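Local atomic coordinates of toxin Tse2 (Pseudomonas aeruginosa, PDB entry 5AKO), a protein that is injected by the H1 type VI secretion system into the cytoplasm of recipient cells, where it probably acts as a NAD-dependent cytotoxin on prokaryotes and eukaryotes alike. Residues D120-P125 with I169-E174; D104-L109 with D113-I118; A40-D45 with V62-H67; K131-N136 with A141-I146. All coordinates share one frame; numbering follows the deposited sequence.

Contact 1. Residues D120-P125 with I169-E174; sequences DGTDIP and IRRQWE
The carbonyl oxygen of Asp-120 is gripped twice by a single guanidinium group. NE of Arg-171 supplies the stronger bond, 3.0 Å to Asp-120 O with an N-H...O angle of 158°, and it arrives in the carbonyl plane on a lone pair of the oxygen. The second, from Arg-171 NH2 to the same oxygen at 3.3 Å, is weak and more bent. Together they show how an arginine can pin a loop to a helix mainly through a backbone carbonyl. The aspartate's own side chain adds only a long salt bridge, OD2 to NH2 of Arg-171 at 3.9 Å, carboxylate and guanidinium planes nearly perpendicular; its OD1 turns to Lys-175, one turn further along the helix.

The arginine reaches the loop because CG lies anti to the backbone N (chi1 178°) and the chain bends at chi2 (73°). That bend lays its methylenes along the loop: CD of Arg-171 sits 3.5 Å from Gly-121 O, and CG is equally close to OG1 of Thr-122, whose polar partner is the carbonyl of Pro-119. At the far side of the guanidinium, OE1 of Glu-174 lies in plane at its edge, a long salt bridge that probably steadies the group's rotation. The whole is a salt-bridge network of Asp-120, Arg-171 and Glu-174, fastening the loop between strands 114-118 and 128-136 to the C-terminal part of helix 154-176.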
loop_
_atom_site.group_PDB
_atom_site.type_symbol
_atom_site.label_atom_id
_atom_site.label_comp_id
_atom_site.label_asym_id
_atom_site.label_seq_id
_atom_site.Cartn_x
_atom_site.Cartn_y
_atom_site.Cartn_z
ATOM N N ASP C 120 9.495 -7.200 -32.818
ATOM C CA ASP C 120 8.806 -6.081 -33.455
ATOM C C ASP C 120 8.079 -6.635 -34.670
ATOM O O ASP C 120 8.632 -7.464 -35.386
ATOM C CB ASP C 120 9.811 -5.029 -33.923
ATOM C CG ASP C 120 10.794 -5.592 -34.925
ATOM O OD1 ASP C 120 11.561 -6.490 -34.536
ATOM O OD2 ASP C 120 10.793 -5.171 -36.106
ATOM N N GLY C 121 6.854 -6.200 -34.898
ATOM C CA GLY C 121 6.097 -6.613 -36.088
ATOM C C GLY C 121 5.208 -7.844 -35.913
ATOM O O GLY C 121 4.514 -8.249 -36.844
ATOM N N THR C 122 5.207 -8.453 -34.726
ATOM C CA THR C 122 4.361 -9.600 -34.471
ATOM C C THR C 122 2.890 -9.200 -34.428
ATOM O O THR C 122 2.544 -8.148 -33.888
ATOM C CB THR C 122 4.709 -10.222 -33.128
ATOM O OG1 THR C 122 6.087 -10.580 -33.149
ATOM C CG2 THR C 122 3.838 -11.459 -32.881
ATOM N N ASP C 123 2.048 -10.014 -35.026
ATOM C CA ASP C 123 0.595 -9.780 -35.026
ATOM C C ASP C 123 0.001 -10.043 -33.654
ATOM O O ASP C 123 0.231 -11.093 -33.069
ATOM C CB ASP C 123 -0.089 -10.657 -36.082
ATOM C CG ASP C 123 0.210 -10.160 -37.555
ATOM O OD1 ASP C 123 0.875 -9.109 -37.753
ATOM O OD2 ASP C 123 -0.206 -10.817 -38.529
ATOM N N ILE C 124 -0.741 -9.067 -33.156
ATOM C CA ILE C 124 -1.432 -9.184 -31.925
ATOM C C ILE C 124 -2.838 -9.776 -32.098
ATOM O O ILE C 124 -3.716 -9.199 -32.785
ATOM C CB ILE C 124 -1.569 -7.803 -31.265
ATOM C CG1 ILE C 124 -0.192 -7.169 -31.029
ATOM C CG2 ILE C 124 -2.326 -7.934 -29.944
ATOM C CD1 ILE C 124 -0.218 -5.689 -30.653
ATOM N N PRO C 125 -3.117 -10.908 -31.421
ATOM C CA PRO C 125 -4.450 -11.462 -31.606
ATOM C C PRO C 125 -5.553 -10.430 -31.379
ATOM O O PRO C 125 -5.414 -9.554 -30.495
ATOM C CB PRO C 125 -4.503 -12.578 -30.572
ATOM C CG PRO C 125 -3.077 -13.025 -30.482
ATOM C CD PRO C 125 -2.298 -11.753 -30.537
ATOM N N ILE C 169 6.453 -16.800 -33.322
ATOM C CA ILE C 169 7.324 -17.770 -33.986
ATOM C C ILE C 169 7.337 -17.565 -35.531
ATOM O O ILE C 169 8.395 -17.355 -36.123
ATOM C CB ILE C 169 6.884 -19.182 -33.613
ATOM C CG1 ILE C 169 7.082 -19.381 -32.099
ATOM C CG2 ILE C 169 7.682 -20.223 -34.408
ATOM C CD1 ILE C 169 6.330 -20.572 -31.530
ATOM N N ARG C 170 6.166 -17.548 -36.158
ATOM C CA ARG C 170 6.060 -17.106 -37.569
ATOM C C ARG C 170 6.886 -15.848 -37.830
ATOM O O ARG C 170 7.712 -15.814 -38.737
ATOM C CB ARG C 170 4.608 -16.838 -37.973
ATOM C CG ARG C 170 3.794 -18.101 -38.172
ATOM C CD ARG C 170 2.289 -17.850 -38.214
ATOM N NE ARG C 170 1.570 -19.095 -37.910
ATOM C CZ ARG C 170 0.509 -19.205 -37.104
ATOM N NH1 ARG C 170 -0.000 -18.142 -36.468
ATOM N NH2 ARG C 170 -0.040 -20.398 -36.915
ATOM N N ARG C 171 6.688 -14.829 -37.008
ATOM C CA ARG C 171 7.385 -13.553 -37.182
ATOM C C ARG C 171 8.880 -13.668 -36.963
ATOM O O ARG C 171 9.636 -12.945 -37.603
ATOM C CB ARG C 171 6.795 -12.509 -36.255
ATOM C CG ARG C 171 7.456 -11.172 -36.313
ATOM C CD ARG C 171 7.138 -10.417 -37.583
ATOM N NE ARG C 171 8.054 -9.311 -37.623
ATOM C CZ ARG C 171 8.578 -8.780 -38.730
ATOM N NH1 ARG C 171 8.215 -9.182 -39.959
ATOM N NH2 ARG C 171 9.477 -7.824 -38.597
ATOM N N GLN C 172 9.337 -14.580 -36.104
ATOM C CA GLN C 172 10.801 -14.824 -36.003
ATOM C C GLN C 172 11.409 -15.304 -37.341
ATOM O O GLN C 172 12.523 -14.882 -37.692
ATOM C CB GLN C 172 11.138 -15.818 -34.877
ATOM C CG GLN C 172 11.223 -15.181 -33.490
ATOM C CD GLN C 172 11.640 -16.192 -32.426
ATOM O OE1 GLN C 172 12.584 -16.960 -32.634
ATOM N NE2 GLN C 172 10.931 -16.207 -31.279
ATOM N N TRP C 173 10.699 -16.196 -38.048
ATOM C CA TRP C 173 11.186 -16.745 -39.305
ATOM C C TRP C 173 11.062 -15.738 -40.461
ATOM O O TRP C 173 11.967 -15.633 -41.281
ATOM C CB TRP C 173 10.573 -18.144 -39.562
ATOM C CG TRP C 173 11.192 -19.098 -38.574
ATOM C CD1 TRP C 173 10.670 -19.494 -37.363
ATOM C CD2 TRP C 173 12.507 -19.670 -38.644
ATOM N NE1 TRP C 173 11.559 -20.309 -36.703
ATOM C CE2 TRP C 173 12.696 -20.435 -37.464
ATOM C CE3 TRP C 173 13.538 -19.633 -39.602
ATOM C CZ2 TRP C 173 13.875 -21.170 -37.223
ATOM C CZ3 TRP C 173 14.711 -20.356 -39.358
ATOM C CH2 TRP C 173 14.863 -21.116 -38.178
ATOM N N GLU C 174 9.998 -14.937 -40.486
ATOM C CA GLU C 174 9.884 -13.853 -41.486
ATOM C C GLU C 174 11.013 -12.846 -41.358
ATOM O O GLU C 174 11.492 -12.293 -42.344
ATOM C CB GLU C 174 8.563 -13.081 -41.336
ATOM C CG GLU C 174 7.314 -13.897 -41.612
ATOM C CD GLU C 174 6.025 -13.167 -41.227
ATOM O OE1 GLU C 174 6.048 -11.933 -40.954
ATOM O OE2 GLU C 174 4.975 -13.841 -41.202
#

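Contact 2. Residues D104-L109 with D113-I118; sequences DRAGVL and DGDFVI
Asp-115 and Gly-107 make the direct bond across this contact, with N of Gly-107 donating to OD2 of Asp-115 at 3.0 Å. The bond is bent, 134° at the hydrogen, and the donor meets OD2 on its syn side but 30° out of the carboxylate plane. Beside it, CB of Ala-106 rests 3.5 Å from the same OD2, so one carboxylate oxygen takes both the polar and the apolar touch.

The other oxygen works through water. Water 1 donates to OD1 of Asp-115 at 3.0 Å and to the carbonyl oxygen of Arg-105 at 2.9 Å, and accepts from N of Val-108 at 3.1 Å; one carboxylate thus reaches the loop backbone both directly and through solvent. Asp-115 is placed for this by its CG standing anti to the carbonyl carbon (chi1 -64°), while Gly-107, with its positive phi, turns the chain around the water.

Further out, the arginine of the loop is held by its own partners: NE and NH2 of Arg-105 bond to the carbonyls of Gln-140 and Leu-139, and CG2 of Val-108 lies over the centre of one guanidinium face, 4.0 Å above the plane. An aspartate side chain thus holds a loop backbone by one direct bond and one water, beside the classic beta bulge of Asp-113 and Gly-114 opposite Val-37 in the two-stranded antiparallel sheet of 33-37 and 114-118.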
loop_
_atom_site.group_PDB
_atom_site.type_symbol
_atom_site.label_atom_id
_atom_site.label_comp_id
_atom_site.label_asym_id
_atom_site.label_seq_id
_atom_site.Cartn_x
_atom_site.Cartn_y
_atom_site.Cartn_z
ATOM N N ASP C 104 11.375 -4.928 -22.650
ATOM C CA ASP C 104 11.953 -4.497 -23.926
ATOM C C ASP C 104 13.457 -4.797 -24.034
ATOM O O ASP C 104 14.138 -4.278 -24.914
ATOM C CB ASP C 104 11.670 -2.986 -24.158
ATOM C CG ASP C 104 12.426 -2.073 -23.176
ATOM O OD1 ASP C 104 12.865 -2.541 -22.074
ATOM O OD2 ASP C 104 12.559 -0.865 -23.499
ATOM N N ARG C 105 13.985 -5.602 -23.131
ATOM C CA ARG C 105 15.304 -6.173 -23.364
ATOM C C ARG C 105 15.361 -7.539 -22.723
ATOM O O ARG C 105 14.451 -7.904 -21.969
ATOM C CB ARG C 105 16.420 -5.264 -22.839
ATOM C CG ARG C 105 16.559 -5.252 -21.343
ATOM C CD ARG C 105 17.695 -4.346 -20.867
ATOM N NE ARG C 105 17.693 -4.307 -19.398
ATOM C CZ ARG C 105 18.205 -5.250 -18.597
ATOM N NH1 ARG C 105 18.776 -6.343 -19.099
ATOM N NH2 ARG C 105 18.151 -5.093 -17.273
ATOM N N ALA C 106 16.440 -8.276 -23.019
ATOM C CA ALA C 106 16.623 -9.656 -22.559
ATOM C C ALA C 106 17.321 -9.750 -21.223
ATOM O O ALA C 106 18.118 -8.895 -20.859
ATOM C CB ALA C 106 17.441 -10.430 -23.581
ATOM N N GLY C 107 17.065 -10.835 -20.504
ATOM C CA GLY C 107 17.861 -11.141 -19.329
ATOM C C GLY C 107 17.499 -10.272 -18.133
ATOM O O GLY C 107 18.219 -10.215 -17.165
ATOM N N VAL C 108 16.353 -9.616 -18.190
ATOM C CA VAL C 108 15.910 -8.758 -17.089
ATOM C C VAL C 108 15.795 -9.596 -15.827
ATOM O O VAL C 108 16.205 -9.163 -14.767
ATOM C CB VAL C 108 14.557 -8.076 -17.417
ATOM C CG1 VAL C 108 14.005 -7.336 -16.204
ATOM C CG2 VAL C 108 14.717 -7.106 -18.583
ATOM N N LEU C 109 15.259 -10.805 -15.956
ATOM C CA LEU C 109 15.197 -11.709 -14.859
ATOM C C LEU C 109 16.422 -12.660 -14.918
ATOM O O LEU C 109 16.451 -13.640 -15.683
ATOM C CB LEU C 109 13.894 -12.494 -14.912
ATOM C CG LEU C 109 12.621 -11.808 -14.427
ATOM C CD1 LEU C 109 12.177 -10.768 -15.405
ATOM C CD2 LEU C 109 11.520 -12.823 -14.254
ATOM N N ASP C 113 15.804 -19.214 -17.341
ATOM C CA ASP C 113 16.609 -20.053 -18.241
ATOM C C ASP C 113 16.783 -19.407 -19.615
ATOM O O ASP C 113 17.690 -19.748 -20.392
ATOM C CB ASP C 113 15.959 -21.429 -18.339
ATOM C CG ASP C 113 15.608 -21.976 -16.962
ATOM O OD1 ASP C 113 16.515 -22.028 -16.077
ATOM O OD2 ASP C 113 14.417 -22.309 -16.726
ATOM N N GLY C 114 15.905 -18.470 -19.929
ATOM C CA GLY C 114 16.086 -17.670 -21.122
ATOM C C GLY C 114 14.858 -16.863 -21.406
ATOM O O GLY C 114 13.945 -16.749 -20.563
ATOM N N ASP C 115 14.821 -16.311 -22.610
ATOM C CA ASP C 115 13.760 -15.396 -23.006
ATOM C C ASP C 115 13.103 -15.903 -24.243
ATOM O O ASP C 115 13.788 -16.217 -25.219
ATOM C CB ASP C 115 14.361 -14.028 -23.266
ATOM C CG ASP C 115 14.975 -13.395 -21.998
ATOM O OD1 ASP C 115 14.215 -12.951 -21.094
ATOM O OD2 ASP C 115 16.223 -13.313 -21.933
ATOM N N PHE C 116 11.781 -15.957 -24.223
ATOM C CA PHE C 116 11.040 -16.168 -25.421
ATOM C C PHE C 116 10.866 -14.803 -26.040
ATOM O O PHE C 116 10.444 -13.889 -25.345
ATOM C CB PHE C 116 9.693 -16.784 -25.098
ATOM C CG PHE C 116 8.775 -16.866 -26.271
ATOM C CD1 PHE C 116 8.916 -17.871 -27.186
ATOM C CD2 PHE C 116 7.797 -15.917 -26.477
ATOM C CE1 PHE C 116 8.077 -17.955 -28.290
ATOM C CE2 PHE C 116 6.983 -15.969 -27.599
ATOM C CZ PHE C 116 7.115 -16.989 -28.502
ATOM N N VAL C 117 11.116 -14.685 -27.358
ATOM C CA VAL C 117 11.207 -13.382 -28.054
ATOM C C VAL C 117 9.969 -13.103 -28.884
ATOM O O VAL C 117 9.561 -13.953 -29.641
ATOM C CB VAL C 117 12.366 -13.338 -29.054
ATOM C CG1 VAL C 117 12.435 -11.964 -29.672
ATOM C CG2 VAL C 117 13.709 -13.706 -28.395
ATOM N N ILE C 118 9.380 -11.917 -28.720
ATOM C CA ILE C 118 8.233 -11.453 -29.486
ATOM C C ILE C 118 8.729 -10.297 -30.341
ATOM O O ILE C 118 8.987 -9.177 -29.820
ATOM C CB ILE C 118 7.101 -10.976 -28.591
ATOM C CG1 ILE C 118 6.640 -12.123 -27.668
ATOM C CG2 ILE C 118 5.942 -10.454 -29.430
ATOM C CD1 ILE C 118 5.453 -11.742 -26.784
HETATM O O HOH W 1 13.948 -10.074 -20.122
#

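Contact 3. Residues A40-D45 with V62-H67; sequences ANYDGD and VAPLLH
The ring of Tyr-42 meets Leu-65 in a CH-pi contact, and this is the main apolar interaction between the two loops. Methyl CD2 of Leu-65 stands 4.1 Å from the centroid of the Tyr-42 ring, 28° off its normal, over one face and displaced toward the phenol end; its nearest ring atom is CZ of Tyr-42, at 3.7 Å. The side chains cross at about a right angle, so that the leucine presents a branch tip to the ring.

Looser aliphatic packing is supplied by Pro-64, whose CG lies 4.2 Å from CD1 of Tyr-42 as the two side chains slide past each other in opposite directions.

A polar atom borders the ring as well. The carbonyl oxygen of Pro-64 lies in plane at the ring edge, 3.9 Å from CE1 of Tyr-42, and also accepts from N of His-67 to close a type I beta turn. Leu-65 O, in turn, bonds to Arg-35 NE.

Leu-65 also packs on Phe-116 of strand 114-118. With dispersion and a CH-pi touch as its means, the contact depends on shape more than on directed bonds, and a partly exposed tyrosine packs one ring face on a buried leucine.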
loop_
_atom_site.group_PDB
_atom_site.type_symbol
_atom_site.label_atom_id
_atom_site.label_comp_id
_atom_site.label_asym_id
_atom_site.label_seq_id
_atom_site.Cartn_x
_atom_site.Cartn_y
_atom_site.Cartn_z
ATOM N N ALA C 40 11.114 -24.632 -15.004
ATOM C CA ALA C 40 10.462 -25.308 -13.895
ATOM C C ALA C 40 8.938 -25.111 -13.849
ATOM O O ALA C 40 8.215 -25.952 -13.296
ATOM C CB ALA C 40 11.088 -24.850 -12.583
ATOM N N ASN C 41 8.463 -24.007 -14.418
ATOM C CA ASN C 41 7.034 -23.678 -14.427
ATOM C C ASN C 41 6.196 -24.499 -15.418
ATOM O O ASN C 41 4.970 -24.434 -15.384
ATOM C CB ASN C 41 6.842 -22.158 -14.679
ATOM C CG ASN C 41 7.151 -21.312 -13.443
ATOM O OD1 ASN C 41 7.119 -21.812 -12.335
ATOM N ND2 ASN C 41 7.421 -20.033 -13.628
ATOM N N TYR C 42 6.844 -25.257 -16.294
ATOM C CA TYR C 42 6.128 -25.957 -17.374
ATOM C C TYR C 42 6.129 -27.486 -17.179
ATOM O O TYR C 42 7.039 -28.031 -16.543
ATOM C CB TYR C 42 6.705 -25.528 -18.747
ATOM C CG TYR C 42 6.615 -24.030 -18.898
ATOM C CD1 TYR C 42 5.419 -23.426 -19.300
ATOM C CD2 TYR C 42 7.692 -23.201 -18.538
ATOM C CE1 TYR C 42 5.303 -22.041 -19.383
ATOM C CE2 TYR C 42 7.590 -21.828 -18.621
ATOM C CZ TYR C 42 6.392 -21.247 -19.045
ATOM O OH TYR C 42 6.278 -19.883 -19.127
ATOM N N ASP C 43 5.084 -28.149 -17.685
ATOM C CA ASP C 43 4.924 -29.609 -17.590
ATOM C C ASP C 43 5.318 -30.253 -18.930
ATOM O O ASP C 43 4.472 -30.722 -19.688
ATOM C CB ASP C 43 3.484 -29.970 -17.168
ATOM N N GLY C 44 6.626 -30.269 -19.188
ATOM C CA GLY C 44 7.191 -30.608 -20.510
ATOM C C GLY C 44 8.392 -29.713 -20.770
ATOM O O GLY C 44 8.611 -28.753 -20.029
ATOM N N ASP C 45 9.172 -29.999 -21.807
ATOM C CA ASP C 45 10.366 -29.187 -22.103
ATOM C C ASP C 45 10.058 -28.008 -23.036
ATOM O O ASP C 45 9.542 -28.200 -24.139
ATOM C CB ASP C 45 11.486 -30.038 -22.722
ATOM C CG ASP C 45 12.543 -29.193 -23.477
ATOM O OD1 ASP C 45 12.304 -28.800 -24.652
ATOM O OD2 ASP C 45 13.624 -28.932 -22.896
ATOM N N VAL C 62 0.655 -25.993 -27.967
ATOM C CA VAL C 62 1.786 -25.088 -27.656
ATOM C C VAL C 62 1.901 -24.760 -26.200
ATOM O O VAL C 62 0.916 -24.648 -25.496
ATOM C CB VAL C 62 1.691 -23.748 -28.393
ATOM C CG1 VAL C 62 2.000 -23.944 -29.861
ATOM C CG2 VAL C 62 0.321 -23.103 -28.200
ATOM N N ALA C 63 3.127 -24.622 -25.741
ATOM C CA ALA C 63 3.370 -24.340 -24.333
ATOM C C ALA C 63 2.818 -22.953 -23.978
ATOM O O ALA C 63 2.839 -22.047 -24.820
ATOM C CB ALA C 63 4.845 -24.420 -24.040
ATOM N N PRO C 64 2.282 -22.802 -22.761
ATOM C CA PRO C 64 1.518 -21.623 -22.345
ATOM C C PRO C 64 2.429 -20.488 -21.894
ATOM O O PRO C 64 2.330 -20.021 -20.776
ATOM C CB PRO C 64 0.648 -22.168 -21.202
ATOM C CG PRO C 64 1.467 -23.258 -20.629
ATOM C CD PRO C 64 2.112 -23.908 -21.811
ATOM N N LEU C 65 3.309 -20.048 -22.796
ATOM C CA LEU C 65 4.450 -19.206 -22.416
ATOM C C LEU C 65 4.062 -17.790 -21.996
ATOM O O LEU C 65 4.760 -17.148 -21.237
ATOM C CB LEU C 65 5.452 -19.166 -23.574
ATOM C CG LEU C 65 6.235 -20.471 -23.863
ATOM C CD1 LEU C 65 7.218 -20.237 -24.986
ATOM C CD2 LEU C 65 7.000 -20.960 -22.649
ATOM N N LEU C 66 2.985 -17.301 -22.561
ATOM C CA LEU C 66 2.483 -15.994 -22.282
ATOM C C LEU C 66 1.188 -16.057 -21.460
ATOM O O LEU C 66 0.408 -15.113 -21.468
ATOM C CB LEU C 66 2.188 -15.285 -23.610
ATOM C CG LEU C 66 3.332 -15.136 -24.599
ATOM C CD1 LEU C 66 2.853 -14.526 -25.906
ATOM C CD2 LEU C 66 4.445 -14.302 -24.068
ATOM N N HIS C 67 0.954 -17.170 -20.780
ATOM C CA HIS C 67 -0.157 -17.267 -19.858
ATOM C C HIS C 67 0.248 -16.604 -18.571
ATOM O O HIS C 67 1.341 -16.847 -18.072
ATOM C CB HIS C 67 -0.516 -18.734 -19.545
ATOM C CG HIS C 67 -1.248 -19.424 -20.641
ATOM N ND1 HIS C 67 -2.102 -20.476 -20.412
ATOM C CD2 HIS C 67 -1.230 -19.241 -21.981
ATOM C CE1 HIS C 67 -2.608 -20.889 -21.562
ATOM N NE2 HIS C 67 -2.097 -20.150 -22.532
#

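Contact 4. Residues K131-N136 with A141-I146; sequences KQDSYN and ATHYTI
Lys-131 pairs with Thr-145 in an antiparallel hairpin whose strand axes run 153° apart, and the register shifts by one between the pairs Gln-132/Tyr-144 and Tyr-135/Thr-142, a beta bulge. N of Lys-131 donates to O of Thr-145 at 2.8 Å and nearly straight, while beyond the bulge N of His-143 reaches O of Ser-134 at 3.1 Å.

Asp-133, in the bulge, points its side chain at the opposite strand, with CG beside its own backbone N (chi1 -50°). Its OD2 accepts twice. Thr-145 OG1 gives it a 2.8 Å bond on the syn lone pair, and ND1 of His-143 approaches on the anti side at 2.9 Å, from within the imidazole plane though 25° out of that of the carboxylate. NE2 of the histidine bonds to Ser-101 OG on strand 100-103.

On the face of Gln-132 and Tyr-144, the glutamine crosses the tyrosine ring at a slant, amide and ring planes roughly parallel, CE2 of Tyr-144 being 3.6 Å from CB of Gln-132. Nearer the turn, OG1 of Thr-142 sits in plane at the edge of the Tyr-135 ring, 3.4 Å from its CD1.

Two donors on OD2 hold the carboxylate; bonds at ND1 and NE2 together probably set the rotation of the imidazole. The polar chain from Thr-145 and Asp-133 through His-143 to Ser-101 thus ties the hairpin to strand 100-103.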
loop_
_atom_site.group_PDB
_atom_site.type_symbol
_atom_site.label_atom_id
_atom_site.label_comp_id
_atom_site.label_asym_id
_atom_site.label_seq_id
_atom_site.Cartn_x
_atom_site.Cartn_y
_atom_site.Cartn_z
ATOM N N LYS C 131 0.082 -3.134 -23.414
ATOM C CA LYS C 131 0.144 -1.844 -22.763
ATOM C C LYS C 131 1.550 -1.523 -22.329
ATOM O O LYS C 131 2.191 -2.329 -21.668
ATOM C CB LYS C 131 -0.737 -1.870 -21.512
ATOM C CG LYS C 131 -0.621 -0.635 -20.618
ATOM C CD LYS C 131 -1.551 -0.766 -19.429
ATOM C CE LYS C 131 -1.551 0.457 -18.532
ATOM N NZ LYS C 131 -1.835 1.678 -19.317
ATOM N N GLN C 132 2.021 -0.333 -22.680
ATOM C CA GLN C 132 3.301 0.149 -22.219
ATOM C C GLN C 132 3.058 0.675 -20.845
ATOM O O GLN C 132 2.226 1.525 -20.678
ATOM C CB GLN C 132 3.857 1.269 -23.101
ATOM C CG GLN C 132 5.162 1.819 -22.547
ATOM C CD GLN C 132 5.785 2.935 -23.349
ATOM O OE1 GLN C 132 5.273 3.374 -24.369
ATOM N NE2 GLN C 132 6.878 3.446 -22.838
ATOM N N ASP C 133 3.780 0.167 -19.856
ATOM C CA ASP C 133 3.708 0.735 -18.501
ATOM C C ASP C 133 5.014 1.527 -18.335
ATOM O O ASP C 133 5.555 2.022 -19.295
ATOM C CB ASP C 133 3.578 -0.345 -17.442
ATOM C CG ASP C 133 2.456 -1.369 -17.735
ATOM O OD1 ASP C 133 1.275 -1.042 -17.625
ATOM O OD2 ASP C 133 2.733 -2.544 -17.972
ATOM N N SER C 134 5.526 1.634 -17.132
ATOM C CA SER C 134 6.623 2.541 -16.873
ATOM C C SER C 134 7.959 1.901 -17.106
ATOM O O SER C 134 8.079 0.701 -17.167
ATOM C CB SER C 134 6.561 3.013 -15.427
ATOM O OG SER C 134 5.421 3.843 -15.226
ATOM N N TYR C 135 8.969 2.746 -17.155
ATOM C CA TYR C 135 10.350 2.328 -17.097
ATOM C C TYR C 135 10.641 1.989 -15.665
ATOM O O TYR C 135 10.432 2.811 -14.785
ATOM C CB TYR C 135 11.260 3.486 -17.542
ATOM C CG TYR C 135 12.686 3.132 -17.493
ATOM C CD1 TYR C 135 13.190 2.186 -18.349
ATOM C CD2 TYR C 135 13.554 3.737 -16.587
ATOM C CE1 TYR C 135 14.528 1.868 -18.365
ATOM C CE2 TYR C 135 14.898 3.383 -16.554
ATOM C CZ TYR C 135 15.378 2.451 -17.449
ATOM O OH TYR C 135 16.677 2.051 -17.443
ATOM N N ASN C 136 11.178 0.809 -15.441
ATOM C CA ASN C 136 11.537 0.346 -14.129
ATOM C C ASN C 136 13.029 0.519 -13.915
ATOM O O ASN C 136 13.833 -0.158 -14.580
ATOM C CB ASN C 136 11.171 -1.130 -14.029
ATOM C CG ASN C 136 11.472 -1.733 -12.670
ATOM O OD1 ASN C 136 12.563 -1.568 -12.093
ATOM N ND2 ASN C 136 10.541 -2.520 -12.196
ATOM N N ALA C 141 14.641 -1.401 -17.459
ATOM C CA ALA C 141 13.921 -1.902 -18.600
ATOM C C ALA C 141 12.532 -1.421 -18.492
ATOM O O ALA C 141 12.044 -1.142 -17.405
ATOM C CB ALA C 141 13.939 -3.438 -18.634
ATOM N N THR C 142 11.876 -1.324 -19.618
ATOM C CA THR C 142 10.502 -0.821 -19.610
ATOM C C THR C 142 9.591 -2.010 -19.583
ATOM O O THR C 142 9.747 -2.923 -20.390
ATOM C CB THR C 142 10.184 0.038 -20.866
ATOM O OG1 THR C 142 10.923 1.262 -20.778
ATOM C CG2 THR C 142 8.698 0.367 -20.896
ATOM N N HIS C 143 8.612 -1.966 -18.701
ATOM C CA HIS C 143 7.668 -3.099 -18.560
ATOM C C HIS C 143 6.447 -2.933 -19.468
ATOM O O HIS C 143 5.979 -1.795 -19.671
ATOM C CB HIS C 143 7.179 -3.142 -17.127
ATOM C CG HIS C 143 6.277 -4.297 -16.844
ATOM N ND1 HIS C 143 4.930 -4.285 -17.126
ATOM C CD2 HIS C 143 6.535 -5.501 -16.297
ATOM C CE1 HIS C 143 4.395 -5.429 -16.744
ATOM N NE2 HIS C 143 5.352 -6.183 -16.246
ATOM N N TYR C 144 5.917 -4.051 -19.977
ATOM C CA TYR C 144 4.740 -4.052 -20.806
ATOM C C TYR C 144 3.792 -5.161 -20.359
ATOM O O TYR C 144 4.244 -6.162 -19.782
ATOM C CB TYR C 144 5.107 -4.286 -22.255
ATOM C CG TYR C 144 5.810 -3.138 -23.002
ATOM C CD1 TYR C 144 7.144 -2.889 -22.823
ATOM C CD2 TYR C 144 5.139 -2.369 -23.919
ATOM C CE1 TYR C 144 7.790 -1.875 -23.507
ATOM C CE2 TYR C 144 5.745 -1.366 -24.619
ATOM C CZ TYR C 144 7.081 -1.099 -24.393
ATOM O OH TYR C 144 7.745 -0.095 -25.069
ATOM N N THR C 145 2.479 -5.005 -20.633
ATOM C CA THR C 145 1.502 -5.983 -20.193
ATOM C C THR C 145 0.601 -6.377 -21.336
ATOM O O THR C 145 0.014 -5.536 -21.985
ATOM C CB THR C 145 0.640 -5.433 -19.044
ATOM O OG1 THR C 145 1.499 -5.014 -17.988
ATOM C CG2 THR C 145 -0.333 -6.517 -18.487
ATOM N N ILE C 146 0.572 -7.665 -21.620
ATOM C CA ILE C 146 -0.337 -8.219 -22.590
ATOM C C ILE C 146 -1.626 -8.501 -21.821
ATOM O O ILE C 146 -1.591 -9.201 -20.819
ATOM C CB ILE C 146 0.154 -9.558 -23.106
ATOM C CG1 ILE C 146 1.569 -9.451 -23.688
ATOM C CG2 ILE C 146 -0.809 -10.062 -24.154
ATOM C CD1 ILE C 146 2.260 -10.770 -24.003
#

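From the N terminus, contact 3 comes first, joining residues 40-45 to 62-67 across a loop that leaves strand 33-37. Contact 2 then closes the short turn leading into strand 114-118, and contact 1 opens just beyond that strand. Its loop, from 120-125 to 169-174, encloses contact 4, the hairpin of 128-136 and 141-148; no two contacts cross. Space brings them together differently: Ile-118 of contact 2 packs on Leu-66 of contact 3, OD1 of Asp-104 accepts a hydrogen bond from N of Thr-142 in contact 4, and Gln-172 of contact 1 reaches the carbonyl of Val-117. Contact 1 brings in helix 154-176, while contact 2 joins a loop of one sheet to a strand of the other.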